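PDB 4ZMI: telomere length regulator taz1 from Schizosaccharomyces pombe, which binds double-stranded telomeric DNA and regulates telomere length and function, this chain being its helical domain. Local coordinates for residues Met21-Val26 with Glu227-Arg232; Glu147-Tyr152 with Gly201-Ser206. All blocks are in the same frame, centred on the assembly; numbering follows the deposited sequence.

Contact 1: residues Met21-Val26 with Glu227-Arg232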
loop_
_atom_site.group_PDB
_atom_site.type_symbol
_atom_site.label_atom_id
_atom_site.label_comp_id
_atom_site.label_asym_id
_atom_site.label_seq_id
_atom_site.Cartn_x
_atom_site.Cartn_y
_atom_site.Cartn_z
ATOM N N MET A 21 -18.381 -1.482 -4.093
ATOM C CA MET A 21 -18.505 -1.796 -2.672
ATOM C C MET A 21 -17.270 -1.286 -1.926
ATOM O O MET A 21 -17.345 -0.914 -0.755
ATOM C CB MET A 21 -18.666 -3.303 -2.457
ATOM C CG MET A 21 -19.730 -3.955 -3.325
ATOM S SD MET A 21 -19.427 -5.726 -3.514
ATOM C CE MET A 21 -19.515 -6.282 -1.811
ATOM N N ALA A 22 -16.137 -1.263 -2.620
ATOM C CA ALA A 22 -14.897 -0.783 -2.038
ATOM C C ALA A 22 -14.978 0.707 -1.734
ATOM O O ALA A 22 -14.612 1.137 -0.643
ATOM C CB ALA A 22 -13.723 -1.075 -2.961
ATOM N N GLU A 23 -15.460 1.494 -2.694
ATOM C CA GLU A 23 -15.519 2.941 -2.508
ATOM C C GLU A 23 -16.623 3.340 -1.537
ATOM O O GLU A 23 -16.634 4.458 -1.020
ATOM C CB GLU A 23 -15.658 3.674 -3.840
ATOM C CG GLU A 23 -14.467 4.565 -4.152
ATOM C CD GLU A 23 -14.455 5.033 -5.589
ATOM O OE1 GLU A 23 -15.335 4.593 -6.361
ATOM O OE2 GLU A 23 -13.567 5.836 -5.946
ATOM N N GLN A 24 -17.541 2.414 -1.290
ATOM C CA GLN A 24 -18.530 2.594 -0.242
ATOM C C GLN A 24 -17.812 2.670 1.093
ATOM O O GLN A 24 -17.946 3.648 1.824
ATOM C CB GLN A 24 -19.524 1.434 -0.239
ATOM C CG GLN A 24 -20.400 1.362 1.002
ATOM C CD GLN A 24 -21.874 1.266 0.661
ATOM O OE1 GLN A 24 -22.310 1.755 -0.380
ATOM N NE2 GLN A 24 -22.649 0.631 1.535
ATOM N N LYS A 25 -17.022 1.645 1.392
ATOM C CA LYS A 25 -16.374 1.537 2.696
ATOM C C LYS A 25 -15.275 2.561 2.904
ATOM O O LYS A 25 -14.966 2.918 4.037
ATOM C CB LYS A 25 -15.830 0.131 2.896
ATOM C CG LYS A 25 -16.803 -0.904 2.427
ATOM C CD LYS A 25 -16.553 -2.234 3.062
ATOM C CE LYS A 25 -17.693 -3.161 2.729
ATOM N NZ LYS A 25 -17.550 -4.441 3.457
ATOM N N VAL A 26 -14.685 3.033 1.813
ATOM C CA VAL A 26 -13.684 4.078 1.912
ATOM C C VAL A 26 -14.350 5.351 2.417
ATOM O O VAL A 26 -13.904 5.935 3.405
ATOM C CB VAL A 26 -12.953 4.328 0.573
ATOM C CG1 VAL A 26 -12.059 5.546 0.670
ATOM C CG2 VAL A 26 -12.124 3.131 0.210
ATOM N N GLU A 227 -3.873 11.124 -4.412
ATOM C CA GLU A 227 -2.989 11.495 -5.523
ATOM C C GLU A 227 -2.806 10.321 -6.471
ATOM O O GLU A 227 -2.925 10.467 -7.686
ATOM C CB GLU A 227 -1.595 11.879 -5.032
ATOM C CG GLU A 227 -1.522 12.906 -3.935
ATOM C CD GLU A 227 -0.089 13.165 -3.521
ATOM O OE1 GLU A 227 0.794 13.206 -4.407
ATOM O OE2 GLU A 227 0.156 13.310 -2.308
ATOM N N PHE A 228 -2.478 9.163 -5.896
ATOM C CA PHE A 228 -2.308 7.922 -6.647
ATOM C C PHE A 228 -3.554 7.711 -7.507
ATOM O O PHE A 228 -3.448 7.400 -8.690
ATOM C CB PHE A 228 -2.096 6.756 -5.664
ATOM C CG PHE A 228 -1.394 5.535 -6.248
ATOM C CD1 PHE A 228 -0.703 4.667 -5.411
ATOM C CD2 PHE A 228 -1.443 5.233 -7.603
ATOM C CE1 PHE A 228 -0.065 3.538 -5.909
ATOM C CE2 PHE A 228 -0.799 4.089 -8.107
ATOM C CZ PHE A 228 -0.121 3.250 -7.258
ATOM N N LYS A 229 -4.729 7.939 -6.919
ATOM C CA LYS A 229 -6.010 7.645 -7.573
ATOM C C LYS A 229 -6.324 8.510 -8.803
ATOM O O LYS A 229 -7.193 8.160 -9.603
ATOM C CB LYS A 229 -7.173 7.695 -6.567
ATOM C CG LYS A 229 -8.379 6.829 -6.956
ATOM C CD LYS A 229 -9.433 6.734 -5.849
ATOM C CE LYS A 229 -10.310 7.979 -5.777
ATOM N NZ LYS A 229 -11.458 7.791 -4.842
ATOM N N ASN A 230 -5.634 9.634 -8.962
ATOM C CA ASN A 230 -5.779 10.389 -10.204
ATOM C C ASN A 230 -4.487 10.454 -11.032
ATOM O O ASN A 230 -4.232 11.423 -11.741
ATOM C CB ASN A 230 -6.417 11.770 -9.973
ATOM C CG ASN A 230 -5.565 12.680 -9.112
ATOM O OD1 ASN A 230 -4.631 12.233 -8.455
ATOM N ND2 ASN A 230 -5.892 13.969 -9.107
ATOM N N VAL A 231 -3.689 9.392 -10.942
ATOM C CA VAL A 231 -2.487 9.235 -11.759
ATOM C C VAL A 231 -2.646 8.046 -12.716
ATOM O O VAL A 231 -3.106 6.982 -12.311
ATOM C CB VAL A 231 -1.249 9.018 -10.873
ATOM C CG1 VAL A 231 -0.074 8.513 -11.695
ATOM C CG2 VAL A 231 -0.887 10.295 -10.162
ATOM N N ARG A 232 -2.285 8.226 -13.983
ATOM C CA ARG A 232 -2.349 7.123 -14.942
ATOM C C ARG A 232 -1.116 6.230 -14.841
ATOM O O ARG A 232 -0.039 6.578 -15.329
ATOM C CB ARG A 232 -2.533 7.635 -16.373
ATOM C CG ARG A 232 -3.825 7.172 -17.011
ATOM C CD ARG A 232 -4.072 7.862 -18.339
ATOM N NE ARG A 232 -5.323 7.414 -18.947
ATOM C CZ ARG A 232 -5.917 8.008 -19.980
ATOM N NH1 ARG A 232 -5.380 9.093 -20.528
ATOM N NH2 ARG A 232 -7.054 7.520 -20.461
#
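E23 and K229 face each other across a wide gap, their CA atoms 11.8 Å apart, so helix 5-35 and the C-terminal part of helix 214-229 do not pack backbone to backbone here. Two long side chains close the distance, coming from opposite directions and meeting at their charged ends in a salt bridge, with K229 NZ 3.1 Å from E23 OE2. The ammonium donates to OE2 through the anti lone pair, the one turned away from the other carboxylate oxygen. Glutamate suits its place because its chain is extended beyond CG (chi2 167°) and lifts the carboxylate well clear of its own helix turn. Lysine has the extra length needed to answer it. Its CG stands anti to the backbone N, and a single bend at chi3 (79°) steers CE and NZ to the oxygen, leaving K229 CE 3.9 Å from E23 OE2. Just 69 Å² of surface is buried between the segments, and both residues stay partly exposed, so solvent probably screens the attraction. E23 OE2 also has a weak hydrogen bond with S100 OG, which would give the carboxylate a second hold. S100 belongs to helix 95-107, which bridges the two segments: V26 from one and K229 from the other both touch its F103, and K99 donates to V231 O. On their other faces the partners diverge, K25 pairing with D57 of helix 52-68 while F228 packs on I123 and A127 of helix 118-130.

Contact 2: residues Glu147-Tyr152 with Gly201-Ser206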
loop_
_atom_site.group_PDB
_atom_site.type_symbol
_atom_site.label_atom_id
_atom_site.label_comp_id
_atom_site.label_asym_id
_atom_site.label_seq_id
_atom_site.Cartn_x
_atom_site.Cartn_y
_atom_site.Cartn_z
ATOM N N GLU A 147 8.164 7.239 7.035
ATOM C CA GLU A 147 7.235 7.094 8.153
ATOM C C GLU A 147 6.888 5.635 8.483
ATOM O O GLU A 147 6.899 5.240 9.657
ATOM C CB GLU A 147 5.954 7.885 7.905
ATOM C CG GLU A 147 5.025 7.871 9.104
ATOM C CD GLU A 147 5.558 8.703 10.277
ATOM O OE1 GLU A 147 6.326 9.652 10.025
ATOM O OE2 GLU A 147 5.203 8.411 11.445
ATOM N N LEU A 148 6.582 4.837 7.454
ATOM C CA LEU A 148 6.305 3.424 7.664
ATOM C C LEU A 148 7.528 2.788 8.297
ATOM O O LEU A 148 7.413 1.916 9.144
ATOM C CB LEU A 148 5.974 2.716 6.341
ATOM C CG LEU A 148 4.746 3.291 5.649
ATOM C CD1 LEU A 148 4.569 2.672 4.264
ATOM C CD2 LEU A 148 3.539 3.013 6.540
ATOM N N VAL A 149 8.712 3.243 7.903
ATOM C CA VAL A 149 9.935 2.690 8.486
ATOM C C VAL A 149 10.008 3.004 9.987
ATOM O O VAL A 149 10.306 2.109 10.794
ATOM C CB VAL A 149 11.201 3.135 7.729
ATOM C CG1 VAL A 149 12.453 2.638 8.425
ATOM C CG2 VAL A 149 11.148 2.594 6.310
ATOM N N ILE A 150 9.685 4.248 10.356
ATOM C CA ILE A 150 9.665 4.649 11.764
ATOM C C ILE A 150 8.657 3.804 12.524
ATOM O O ILE A 150 8.974 3.237 13.573
ATOM C CB ILE A 150 9.235 6.116 11.964
ATOM C CG1 ILE A 150 9.973 7.048 11.019
ATOM C CG2 ILE A 150 9.494 6.525 13.390
ATOM C CD1 ILE A 150 11.440 7.120 11.286
ATOM N N ARG A 151 7.442 3.734 11.985
ATOM C CA ARG A 151 6.353 3.009 12.627
ATOM C C ARG A 151 6.750 1.565 12.886
ATOM O O ARG A 151 6.532 1.049 13.979
ATOM C CB ARG A 151 5.046 3.123 11.816
ATOM C CG ARG A 151 4.476 4.563 11.846
ATOM C CD ARG A 151 3.085 4.689 11.227
ATOM N NE ARG A 151 2.062 3.996 12.002
ATOM C CZ ARG A 151 1.495 4.499 13.096
ATOM N NH1 ARG A 151 1.864 5.700 13.559
ATOM N NH2 ARG A 151 0.571 3.797 13.749
ATOM N N TYR A 152 7.381 0.924 11.909
ATOM C CA TYR A 152 7.796 -0.456 12.117
ATOM C C TYR A 152 8.819 -0.565 13.239
ATOM O O TYR A 152 8.582 -1.254 14.231
ATOM C CB TYR A 152 8.390 -1.085 10.866
ATOM C CG TYR A 152 8.767 -2.519 11.103
ATOM C CD1 TYR A 152 7.844 -3.526 10.908
ATOM C CD2 TYR A 152 10.036 -2.868 11.524
ATOM C CE1 TYR A 152 8.172 -4.845 11.120
ATOM C CE2 TYR A 152 10.376 -4.188 11.746
ATOM C CZ TYR A 152 9.433 -5.172 11.545
ATOM O OH TYR A 152 9.735 -6.500 11.752
ATOM N N GLY A 201 18.432 1.538 7.387
ATOM C CA GLY A 201 19.575 1.375 8.272
ATOM C C GLY A 201 19.677 2.448 9.344
ATOM O O GLY A 201 19.929 2.160 10.515
ATOM N N ASN A 202 19.460 3.694 8.947
ATOM C CA ASN A 202 19.597 4.812 9.871
ATOM C C ASN A 202 18.455 4.896 10.876
ATOM O O ASN A 202 18.666 5.198 12.046
ATOM C CB ASN A 202 19.737 6.124 9.094
ATOM C CG ASN A 202 20.954 6.130 8.181
ATOM O OD1 ASN A 202 21.943 5.440 8.448
ATOM N ND2 ASN A 202 20.888 6.904 7.096
ATOM N N THR A 203 17.245 4.610 10.420
ATOM C CA THR A 203 16.072 4.672 11.283
ATOM C C THR A 203 16.099 3.639 12.425
ATOM O O THR A 203 15.631 3.913 13.535
ATOM C CB THR A 203 14.778 4.553 10.445
ATOM O OG1 THR A 203 14.587 5.758 9.691
ATOM C CG2 THR A 203 13.562 4.316 11.337
ATOM N N SER A 204 16.660 2.462 12.163
ATOM C CA SER A 204 16.776 1.434 13.196
ATOM C C SER A 204 18.051 1.590 14.031
ATOM O O SER A 204 18.268 0.860 15.001
ATOM C CB SER A 204 16.708 0.041 12.574
ATOM O OG SER A 204 17.575 -0.056 11.466
ATOM N N ASN A 205 18.892 2.542 13.647
ATOM C CA ASN A 205 20.062 2.888 14.443
ATOM C C ASN A 205 19.798 4.085 15.349
ATOM O O ASN A 205 20.493 4.280 16.346
ATOM C CB ASN A 205 21.261 3.195 13.538
ATOM C CG ASN A 205 21.998 1.948 13.101
ATOM O OD1 ASN A 205 22.071 0.965 13.840
ATOM N ND2 ASN A 205 22.559 1.982 11.895
ATOM N N SER A 206 18.790 4.884 15.002
ATOM C CA SER A 206 18.597 6.185 15.644
ATOM C C SER A 206 17.773 6.122 16.927
ATOM O O SER A 206 16.653 5.605 16.923
ATOM C CB SER A 206 17.980 7.197 14.668
ATOM O OG SER A 206 16.569 7.099 14.650
#
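G201 and N202 lead along the last turn of helix 192-203 to T203, which meets V149 and I150, and the CA of T203 lies 6.4 Å from the CA of I150. So close an approach suits a small beta-branched residue. Its methyl CG2, anti to the backbone N (chi1 -71° for OG1), enters between two apolar branches: V149 CG1 and I150 CD1 each lie 3.5 Å from T203 CG2. The valine branch crosses the threonine obliquely, and V149 CG1 also lies 3.6 Å from T203 CB, whereas the isoleucine chain meets it at about a right angle. I150 brings its CD1 round through its second torsion (chi2 -66°), although its CB leaves helix 137-154 to the flank. This is van der Waals packing between two helices of an all-alpha domain whose sequence belongs to the TRF family. The threonine's polar branch is partly provided for, OG1 making a weak hydrogen bond to T199 O. Next, S204 ties OG to I200 O and its side chain touches F153 of helix 137-154. The backbone then turns, N205 N bonding to N202 O at 3.1 Å. At S206, a known phosphorylation site unmodified here, OG bonds to L208 O.

Contact 1 is a surface contact and contact 2 a buried one, and their chemistry follows: a single salt bridge between long charged chains in the first, short apolar branches pressed together in the second. Burial does not track depth here, since the centre of contact 2 lies about 18 Å from the centre of the chain and that of contact 1 about 12 Å, on opposite sides. Their centres are about 28 Å apart and they do not touch. In sequence, contact 2 is nested inside the loop that contact 1 closes. They share no helix, yet helices 192-203 and 214-229 are consecutive, and F217 of the latter packs against L148 and R151, relating the two sites through that helix.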